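Local coordinates for protein protease VII (Escherichia coli, PDB 1I78) that probably cleaves polypeptides as an omptin-family protease of the outer membrane, built as a long antiparallel beta barrel, at residues E123-L128 with S186-D191; G182-Y187 with G195-Y200; S232-A237 with E250-R255. The protein carries 3 engineered substitutions. All coordinates share one frame; numbering follows the deposited sequence.

Interaction 1 of 3, residues E123-L128 with S186-D191; sequences EPNYRL and SYRYED
Tyr-126 and Tyr-187, a non-hydrogen-bonded antiparallel pair, illustrate how two large side chains share one face of a sheet without stacking. Tyr-126 CB lies 3.4 Å from Tyr-187 CD1, and farther out Tyr-126 CD2 comes within 3.8 Å of Tyr-187 CE1; the two side chains pass each other at a slant. The first torsion of Tyr-126 accounts for its part: CG is wedged between its own backbone N and carbonyl carbon (chi1 59°), and its ring is thereby led back over its own segment, where Glu-123 CB sits 3.6 Å above the ring centre. The Tyr-187 ring has Asn-125 O over one of its faces.

Arg-188 runs extended from CG to NE, crossing Asn-125 at about a right angle, amide and guanidinium planes 81° apart. Asn-125 OD1 is 3.9 Å from Arg-188 CD, so the amide meets the aliphatic shaft while the charged end passes on to its own turn. There Arg-188 NE bonds Glu-190 O at 3.1 Å. Asp-191 OD1 lies in the guanidinium plane and receives NH2 of Arg-188 on its anti lone pair, a salt bridge of 3.2 Å; Tyr-240 adds a cation-pi contact.

Arg-127 and Ser-186 exchange backbone hydrogen bonds, which join strands 126-149 and 169-189 near one end of the barrel. The chemistry implies a division of labour: aromatic rings pack on one face, whereas Arg-188 probably helps to hold the turn at Glu-190 and Asp-191, which it grips by two bonds.

Interaction 2 of 3, residues G182-Y187 with G195-Y200; sequences GLTGSY and GGTFKY
Thr-184 and Thr-197 face each other as a non-hydrogen-bonded pair, their side chains side by side and pointing the same way. Their hydroxyls meet at 3.0 Å between Thr-184 OG1 and Thr-197 OG1, a hydrogen bond in which either may be the donor. The two residues reach this bond by different rotations: OG1 of Thr-184 is trans to its backbone N (chi1 -180°), while OG1 of Thr-197 sits beside its own N (chi1 -63°).

The other face carries Leu-183 and Phe-198. Here the Phe-198 ring turns its edge, not its face, to the opposite backbone, with CD1 4.0 Å from Leu-183 O and that oxygen near the ring plane. The same oxygen accepts the Phe-198 N-H at 2.7 Å from N. Gly-185 and Gly-196 form the next reciprocal pair, Gly-196 N to Gly-185 O at 2.8 Å, and beside it Gly-195 CA approaches Ser-186 CB to 3.7 Å.

Lys-199, on the threonine face, forms a salt bridge with Asp-113 of strand 97-119, farther round the same sheet. The chemistry therefore separates the two faces of this hairpin: hydroxyls and charge look into the barrel, while Leu-183 and Phe-198 lie on its surface, consistent with contact to lipid.

Interaction 3 of 3, residues S232-A237 with E250-R255; sequences SVAVNA and EGAWNR
Glu-250 leans across to Asn-236, and its side chain shows how a carboxylate can be held along a strand pair. CB starts 3.9 Å from Asn-236 CB, in the non-hydrogen-bonded pairing of the two residues. CG, placed opposite the backbone N (chi1 -176°), passes beside the carbonyl oxygen of Val-235. CD comes next, 4.1 Å from Asn-236 CB, the chain remaining extended. At the tip OE2 receives Asn-236 ND2 at 3.1 Å in a nearly straight bond (172° at the hydrogen). The donor lies on the anti side of OE2, 27° out of the carboxylate plane, whereas OE2 itself stays in the amide plane of Asn-236. The same oxygen is 4.1 Å from Ala-234 CB, so a methyl group borders the polar pair.

Ala-234 CB then touches Ala-252 CB at 3.8 Å, continuing this face between the strands. On the other face, Val-233 CG2 lies at the edge of the Trp-253 ring, near its plane, 3.9 Å from CE3. Paired backbone bonds link Val-233 with Trp-253 and Val-235 with Gly-251, among them Trp-253 N to Val-233 O at 2.9 Å.

The pair forms part of the hairpin of strands 219-242 and 245-267, in a barrel without helices. On one flank strand 192-213 bonds to the backbone of Ser-232, Ala-234 and Asn-236; on the other, strand 272-296, Thr-290 is hydrogen-bonded to the backbone of Glu-250, the Phe-287 ring meets that of Trp-253, and Asn-286 ND2 donates to Asn-254 OD1, so the hairpin sits mid-wall.

From the N terminus, residues 123-128 come first, and interaction 1 closes the longest excursion, 57 residues, by returning strand 169-189 to strand 126-149. Interactions 1 and 2 overlap at Ser-186 and Tyr-187 and follow one another rather than nest or cross, and strand 169-189 is bonded on both its edges. Interaction 2 spans seven residues round the short turn between strands 169-189 and 192-213. Interaction 3 follows in series, closing a further hairpin, 219-242 with 245-267. Its first strand pairs with the second strand of interaction 2, as in the probable bond from Thr-197 N to Ala-234 O. The three thus tie five consecutive strands into one continuous wall of the barrel.

Interaction 1 of 3, residues E123-L128 with S186-D191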
loop_
_atom_site.group_PDB
_atom_site.type_symbol
_atom_site.label_atom_id
_atom_site.label_comp_id
_atom_site.label_asym_id
_atom_site.label_seq_id
_atom_site.Cartn_x
_atom_site.Cartn_y
_atom_site.Cartn_z
ATOM N N GLU A 123 27.886 -3.094 -16.322
ATOM C CA GLU A 123 28.678 -4.072 -17.042
ATOM C C GLU A 123 27.789 -5.230 -17.497
ATOM O O GLU A 123 26.582 -5.241 -17.229
ATOM C CB GLU A 123 29.787 -4.588 -16.132
ATOM C CG GLU A 123 30.674 -3.494 -15.571
ATOM C CD GLU A 123 31.562 -2.843 -16.610
ATOM O OE1 GLU A 123 32.355 -1.962 -16.222
ATOM O OE2 GLU A 123 31.476 -3.206 -17.806
ATOM N N PRO A 124 28.372 -6.216 -18.210
ATOM C CA PRO A 124 27.604 -7.376 -18.692
ATOM C C PRO A 124 27.148 -8.313 -17.560
ATOM O O PRO A 124 26.094 -8.954 -17.662
ATOM C CB PRO A 124 28.582 -8.065 -19.646
ATOM C CG PRO A 124 29.468 -6.944 -20.116
ATOM C CD PRO A 124 29.705 -6.177 -18.842
ATOM N N ASN A 125 27.938 -8.375 -16.486
ATOM C CA ASN A 125 27.621 -9.235 -15.348
ATOM C C ASN A 125 27.169 -8.534 -14.057
ATOM O O ASN A 125 26.873 -9.199 -13.069
ATOM C CB ASN A 125 28.816 -10.140 -15.034
ATOM C CG ASN A 125 29.099 -11.136 -16.142
ATOM O OD1 ASN A 125 28.184 -11.789 -16.657
ATOM N ND2 ASN A 125 30.371 -11.267 -16.509
ATOM N N TYR A 126 27.131 -7.205 -14.050
ATOM C CA TYR A 126 26.686 -6.483 -12.860
ATOM C C TYR A 126 26.259 -5.047 -13.145
ATOM O O TYR A 126 26.854 -4.350 -13.964
ATOM C CB TYR A 126 27.761 -6.521 -11.776
ATOM C CG TYR A 126 29.086 -5.932 -12.183
ATOM C CD1 TYR A 126 29.302 -4.554 -12.133
ATOM C CD2 TYR A 126 30.137 -6.754 -12.600
ATOM C CE1 TYR A 126 30.530 -4.007 -12.481
ATOM C CE2 TYR A 126 31.368 -6.219 -12.953
ATOM C CZ TYR A 126 31.559 -4.846 -12.892
ATOM O OH TYR A 126 32.775 -4.304 -13.249
ATOM N N ARG A 127 25.214 -4.622 -12.443
ATOM C CA ARG A 127 24.630 -3.300 -12.607
ATOM C C ARG A 127 24.310 -2.693 -11.241
ATOM O O ARG A 127 23.826 -3.388 -10.351
ATOM C CB ARG A 127 23.340 -3.450 -13.421
ATOM C CG ARG A 127 23.094 -2.388 -14.451
ATOM C CD ARG A 127 22.499 -2.994 -15.711
ATOM N NE ARG A 127 21.075 -2.713 -15.894
ATOM C CZ ARG A 127 20.099 -3.270 -15.187
ATOM N NH1 ARG A 127 20.388 -4.152 -14.235
ATOM N NH2 ARG A 127 18.831 -2.950 -15.434
ATOM N N LEU A 128 24.581 -1.400 -11.083
ATOM C CA LEU A 128 24.304 -0.679 -9.839
ATOM C C LEU A 128 23.815 0.702 -10.256
ATOM O O LEU A 128 24.535 1.428 -10.934
ATOM C CB LEU A 128 25.582 -0.503 -9.011
ATOM C CG LEU A 128 25.589 -0.675 -7.483
ATOM C CD1 LEU A 128 26.778 0.082 -6.918
ATOM C CD2 LEU A 128 24.315 -0.175 -6.856
ATOM N N SER A 186 22.092 -5.744 -9.546
ATOM C CA SER A 186 22.092 -7.186 -9.756
ATOM C C SER A 186 23.435 -7.694 -10.275
ATOM O O SER A 186 24.067 -7.066 -11.120
ATOM C CB SER A 186 20.980 -7.566 -10.740
ATOM O OG SER A 186 21.067 -6.813 -11.943
ATOM N N TYR A 187 23.864 -8.839 -9.757
ATOM C CA TYR A 187 25.122 -9.444 -10.158
ATOM C C TYR A 187 24.820 -10.725 -10.918
ATOM O O TYR A 187 23.845 -11.419 -10.631
ATOM C CB TYR A 187 25.967 -9.757 -8.931
ATOM C CG TYR A 187 27.398 -10.089 -9.259
ATOM C CD1 TYR A 187 28.306 -9.087 -9.592
ATOM C CD2 TYR A 187 27.850 -11.404 -9.231
ATOM C CE1 TYR A 187 29.638 -9.388 -9.882
ATOM C CE2 TYR A 187 29.172 -11.718 -9.521
ATOM C CZ TYR A 187 30.064 -10.710 -9.844
ATOM O OH TYR A 187 31.378 -11.026 -10.119
ATOM N N ARG A 188 25.671 -11.050 -11.880
ATOM C CA ARG A 188 25.447 -12.233 -12.688
ATOM C C ARG A 188 26.641 -13.169 -12.800
ATOM O O ARG A 188 27.728 -12.766 -13.217
ATOM C CB ARG A 188 25.000 -11.809 -14.087
ATOM C CG ARG A 188 24.745 -12.963 -15.037
ATOM C CD ARG A 188 24.353 -12.469 -16.423
ATOM N NE ARG A 188 24.007 -13.582 -17.302
ATOM C CZ ARG A 188 23.495 -13.455 -18.523
ATOM N NH1 ARG A 188 23.256 -12.257 -19.041
ATOM N NH2 ARG A 188 23.217 -14.541 -19.231
ATOM N N TYR A 189 26.433 -14.424 -12.418
ATOM C CA TYR A 189 27.476 -15.434 -12.528
ATOM C C TYR A 189 26.965 -16.512 -13.482
ATOM O O TYR A 189 25.983 -17.199 -13.192
ATOM C CB TYR A 189 27.799 -16.052 -11.170
ATOM C CG TYR A 189 28.880 -17.105 -11.267
ATOM C CD1 TYR A 189 30.152 -16.778 -11.749
ATOM C CD2 TYR A 189 28.622 -18.437 -10.926
ATOM C CE1 TYR A 189 31.140 -17.749 -11.897
ATOM C CE2 TYR A 189 29.604 -19.418 -11.067
ATOM C CZ TYR A 189 30.861 -19.067 -11.557
ATOM O OH TYR A 189 31.832 -20.036 -11.726
ATOM N N GLU A 190 27.634 -16.648 -14.624
ATOM C CA GLU A 190 27.234 -17.617 -15.644
ATOM C C GLU A 190 25.869 -17.166 -16.177
ATOM O O GLU A 190 25.766 -16.088 -16.761
ATOM C CB GLU A 190 27.141 -19.028 -15.048
ATOM C CG GLU A 190 28.363 -19.451 -14.245
ATOM C CD GLU A 190 29.251 -20.442 -14.977
ATOM O OE1 GLU A 190 28.716 -21.438 -15.514
ATOM O OE2 GLU A 190 30.486 -20.235 -15.002
ATOM N N ASP A 191 24.827 -17.971 -15.978
ATOM C CA ASP A 191 23.490 -17.599 -16.448
ATOM C C ASP A 191 22.550 -17.360 -15.286
ATOM O O ASP A 191 21.342 -17.239 -15.471
ATOM C CB ASP A 191 22.896 -18.681 -17.353
ATOM C CG ASP A 191 23.582 -18.755 -18.709
ATOM O OD1 ASP A 191 23.699 -17.699 -19.376
ATOM O OD2 ASP A 191 23.994 -19.869 -19.109
#

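Interaction 2 of 3, residues G182-Y187 with G195-Y200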
loop_
_atom_site.group_PDB
_atom_site.type_symbol
_atom_site.label_atom_id
_atom_site.label_comp_id
_atom_site.label_asym_id
_atom_site.label_seq_id
_atom_site.Cartn_x
_atom_site.Cartn_y
_atom_site.Cartn_z
ATOM N N GLY A 182 15.920 5.807 -4.883
ATOM C CA GLY A 182 16.262 4.425 -4.628
ATOM C C GLY A 182 17.624 3.952 -5.082
ATOM O O GLY A 182 18.468 4.721 -5.548
ATOM N N LEU A 183 17.816 2.647 -4.926
ATOM C CA LEU A 183 19.046 1.952 -5.286
ATOM C C LEU A 183 18.632 0.605 -5.835
ATOM O O LEU A 183 17.912 -0.132 -5.183
ATOM C CB LEU A 183 19.917 1.726 -4.050
ATOM C CG LEU A 183 21.364 2.222 -4.114
ATOM C CD1 LEU A 183 22.134 1.673 -2.918
ATOM C CD2 LEU A 183 22.008 1.782 -5.414
ATOM N N THR A 184 19.070 0.284 -7.039
ATOM C CA THR A 184 18.726 -1.002 -7.621
ATOM C C THR A 184 20.019 -1.635 -8.127
ATOM O O THR A 184 21.014 -0.937 -8.312
ATOM C CB THR A 184 17.683 -0.839 -8.753
ATOM O OG1 THR A 184 17.363 -2.125 -9.297
ATOM C CG2 THR A 184 18.215 0.063 -9.844
ATOM N N GLY A 185 20.017 -2.953 -8.319
ATOM C CA GLY A 185 21.224 -3.624 -8.776
ATOM C C GLY A 185 21.109 -5.133 -8.894
ATOM O O GLY A 185 20.157 -5.739 -8.401
ATOM N N SER A 186 22.092 -5.744 -9.546
ATOM C CA SER A 186 22.092 -7.186 -9.756
ATOM C C SER A 186 23.435 -7.694 -10.275
ATOM O O SER A 186 24.067 -7.066 -11.120
ATOM C CB SER A 186 20.980 -7.566 -10.740
ATOM O OG SER A 186 21.067 -6.813 -11.943
ATOM N N TYR A 187 23.864 -8.839 -9.757
ATOM C CA TYR A 187 25.122 -9.444 -10.158
ATOM C C TYR A 187 24.820 -10.725 -10.918
ATOM O O TYR A 187 23.845 -11.419 -10.631
ATOM C CB TYR A 187 25.967 -9.757 -8.931
ATOM C CG TYR A 187 27.398 -10.089 -9.259
ATOM C CD1 TYR A 187 28.306 -9.087 -9.592
ATOM C CD2 TYR A 187 27.850 -11.404 -9.231
ATOM C CE1 TYR A 187 29.638 -9.388 -9.882
ATOM C CE2 TYR A 187 29.172 -11.718 -9.521
ATOM C CZ TYR A 187 30.064 -10.710 -9.844
ATOM O OH TYR A 187 31.378 -11.026 -10.119
ATOM N N GLY A 195 19.408 -10.102 -7.721
ATOM C CA GLY A 195 19.295 -8.655 -7.680
ATOM C C GLY A 195 18.501 -8.103 -6.508
ATOM O O GLY A 195 17.900 -8.843 -5.725
ATOM N N GLY A 196 18.495 -6.780 -6.390
ATOM C CA GLY A 196 17.763 -6.143 -5.314
ATOM C C GLY A 196 17.429 -4.698 -5.625
ATOM O O GLY A 196 18.046 -4.066 -6.485
ATOM N N THR A 197 16.438 -4.174 -4.918
ATOM C CA THR A 197 16.013 -2.805 -5.092
ATOM C C THR A 197 15.545 -2.232 -3.769
ATOM O O THR A 197 14.815 -2.881 -3.017
ATOM C CB THR A 197 14.865 -2.703 -6.088
ATOM O OG1 THR A 197 15.310 -3.135 -7.378
ATOM C CG2 THR A 197 14.381 -1.268 -6.182
ATOM N N PHE A 198 15.969 -1.004 -3.497
ATOM C CA PHE A 198 15.584 -0.309 -2.280
ATOM C C PHE A 198 15.002 1.060 -2.584
ATOM O O PHE A 198 15.557 1.801 -3.377
ATOM C CB PHE A 198 16.793 -0.162 -1.373
ATOM C CG PHE A 198 17.364 -1.474 -0.928
ATOM C CD1 PHE A 198 18.063 -2.282 -1.825
ATOM C CD2 PHE A 198 17.177 -1.922 0.385
ATOM C CE1 PHE A 198 18.573 -3.523 -1.424
ATOM C CE2 PHE A 198 17.681 -3.160 0.798
ATOM C CZ PHE A 198 18.383 -3.962 -0.113
ATOM N N LYS A 199 13.870 1.388 -1.968
ATOM C CA LYS A 199 13.261 2.693 -2.179
ATOM C C LYS A 199 12.993 3.369 -0.857
ATOM O O LYS A 199 12.734 2.710 0.139
ATOM C CB LYS A 199 11.938 2.590 -2.945
ATOM C CG LYS A 199 12.106 2.119 -4.337
ATOM C CD LYS A 199 10.781 1.926 -5.041
ATOM C CE LYS A 199 11.024 1.314 -6.434
ATOM N NZ LYS A 199 9.777 1.152 -7.222
ATOM N N TYR A 200 13.045 4.698 -0.882
ATOM C CA TYR A 200 12.795 5.535 0.272
ATOM C C TYR A 200 12.059 6.801 -0.137
ATOM O O TYR A 200 12.274 7.336 -1.227
ATOM C CB TYR A 200 14.095 5.961 0.934
ATOM C CG TYR A 200 13.864 7.019 1.996
ATOM C CD1 TYR A 200 13.268 6.684 3.216
ATOM C CD2 TYR A 200 14.193 8.366 1.766
ATOM C CE1 TYR A 200 13.003 7.652 4.179
ATOM C CE2 TYR A 200 13.927 9.347 2.726
ATOM C CZ TYR A 200 13.328 8.977 3.927
ATOM O OH TYR A 200 13.011 9.919 4.870
#

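Interaction 3 of 3, residues S232-A237 with E250-R255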
loop_
_atom_site.group_PDB
_atom_site.type_symbol
_atom_site.label_atom_id
_atom_site.label_comp_id
_atom_site.label_asym_id
_atom_site.label_seq_id
_atom_site.Cartn_x
_atom_site.Cartn_y
_atom_site.Cartn_z
ATOM N N SER A 232 10.959 0.572 1.046
ATOM C CA SER A 232 10.712 -0.601 0.239
ATOM C C SER A 232 11.974 -1.443 0.085
ATOM O O SER A 232 13.070 -0.900 -0.046
ATOM C CB SER A 232 10.207 -0.183 -1.129
ATOM O OG SER A 232 9.873 -1.333 -1.865
ATOM N N VAL A 233 11.812 -2.763 0.123
ATOM C CA VAL A 233 12.923 -3.690 -0.054
ATOM C C VAL A 233 12.466 -4.825 -0.958
ATOM O O VAL A 233 11.472 -5.489 -0.674
ATOM C CB VAL A 233 13.394 -4.297 1.286
ATOM C CG1 VAL A 233 14.487 -5.332 1.034
ATOM C CG2 VAL A 233 13.923 -3.199 2.201
ATOM N N ALA A 234 13.172 -5.039 -2.061
ATOM C CA ALA A 234 12.809 -6.123 -2.970
ATOM C C ALA A 234 14.063 -6.873 -3.422
ATOM O O ALA A 234 15.121 -6.270 -3.604
ATOM C CB ALA A 234 12.031 -5.576 -4.184
ATOM N N VAL A 235 13.943 -8.192 -3.567
ATOM C CA VAL A 235 15.057 -9.024 -4.014
ATOM C C VAL A 235 14.530 -10.051 -5.011
ATOM O O VAL A 235 13.382 -10.507 -4.916
ATOM C CB VAL A 235 15.772 -9.750 -2.821
ATOM C CG1 VAL A 235 16.419 -8.712 -1.888
ATOM C CG2 VAL A 235 14.782 -10.607 -2.034
ATOM N N ASN A 236 15.370 -10.399 -5.979
ATOM C CA ASN A 236 14.994 -11.354 -7.012
ATOM C C ASN A 236 16.112 -12.342 -7.353
ATOM O O ASN A 236 17.293 -12.109 -7.060
ATOM C CB ASN A 236 14.574 -10.600 -8.275
ATOM C CG ASN A 236 15.642 -9.619 -8.751
ATOM O OD1 ASN A 236 16.729 -10.014 -9.180
ATOM N ND2 ASN A 236 15.338 -8.331 -8.661
ATOM N N ALA A 237 15.713 -13.451 -7.965
ATOM C CA ALA A 237 16.632 -14.502 -8.390
ATOM C C ALA A 237 16.108 -15.037 -9.717
ATOM O O ALA A 237 14.915 -15.347 -9.844
ATOM C CB ALA A 237 16.687 -15.629 -7.352
ATOM N N GLU A 250 10.542 -13.157 -7.461
ATOM C CA GLU A 250 10.832 -11.991 -6.629
ATOM C C GLU A 250 9.951 -11.820 -5.408
ATOM O O GLU A 250 8.800 -12.255 -5.398
ATOM C CB GLU A 250 10.763 -10.689 -7.465
ATOM C CG GLU A 250 11.160 -9.447 -6.662
ATOM C CD GLU A 250 11.307 -8.186 -7.492
ATOM O OE1 GLU A 250 10.274 -7.644 -7.952
ATOM O OE2 GLU A 250 12.465 -7.729 -7.680
ATOM N N GLY A 251 10.521 -11.170 -4.393
ATOM C CA GLY A 251 9.821 -10.883 -3.157
ATOM C C GLY A 251 10.012 -9.422 -2.761
ATOM O O GLY A 251 11.147 -8.925 -2.667
ATOM N N ALA A 252 8.904 -8.729 -2.518
ATOM C CA ALA A 252 8.949 -7.317 -2.150
ATOM C C ALA A 252 8.135 -6.951 -0.910
ATOM O O ALA A 252 7.015 -7.416 -0.705
ATOM C CB ALA A 252 8.488 -6.472 -3.319
ATOM N N TRP A 253 8.723 -6.094 -0.090
ATOM C CA TRP A 253 8.100 -5.608 1.124
ATOM C C TRP A 253 8.065 -4.096 1.016
ATOM O O TRP A 253 8.946 -3.487 0.413
ATOM C CB TRP A 253 8.939 -5.982 2.340
ATOM C CG TRP A 253 8.541 -5.250 3.599
ATOM C CD1 TRP A 253 7.476 -5.526 4.407
ATOM C CD2 TRP A 253 9.218 -4.133 4.195
ATOM N NE1 TRP A 253 7.452 -4.658 5.474
ATOM C CE2 TRP A 253 8.510 -3.794 5.371
ATOM C CE3 TRP A 253 10.361 -3.387 3.852
ATOM C CZ2 TRP A 253 8.907 -2.738 6.217
ATOM C CZ3 TRP A 253 10.763 -2.326 4.699
ATOM C CH2 TRP A 253 10.033 -2.020 5.868
ATOM N N ASN A 254 7.048 -3.478 1.582
ATOM C CA ASN A 254 7.014 -2.036 1.549
ATOM C C ASN A 254 6.134 -1.541 2.665
ATOM O O ASN A 254 5.150 -2.177 3.020
ATOM C CB ASN A 254 6.539 -1.518 0.185
ATOM C CG ASN A 254 5.138 -1.910 -0.115
ATOM O OD1 ASN A 254 4.209 -1.506 0.589
ATOM N ND2 ASN A 254 4.959 -2.712 -1.164
ATOM N N ARG A 255 6.520 -0.414 3.243
ATOM C CA ARG A 255 5.770 0.146 4.343
ATOM C C ARG A 255 5.604 1.648 4.273
ATOM O O ARG A 255 6.494 2.377 3.807
ATOM C CB ARG A 255 6.458 -0.203 5.662
ATOM C CG ARG A 255 5.802 0.441 6.870
ATOM C CD ARG A 255 6.389 -0.079 8.168
ATOM N NE ARG A 255 5.733 0.497 9.340
ATOM C CZ ARG A 255 4.419 0.462 9.561
ATOM N NH1 ARG A 255 3.599 -0.125 8.685
ATOM N NH2 ARG A 255 3.919 1.022 10.660
#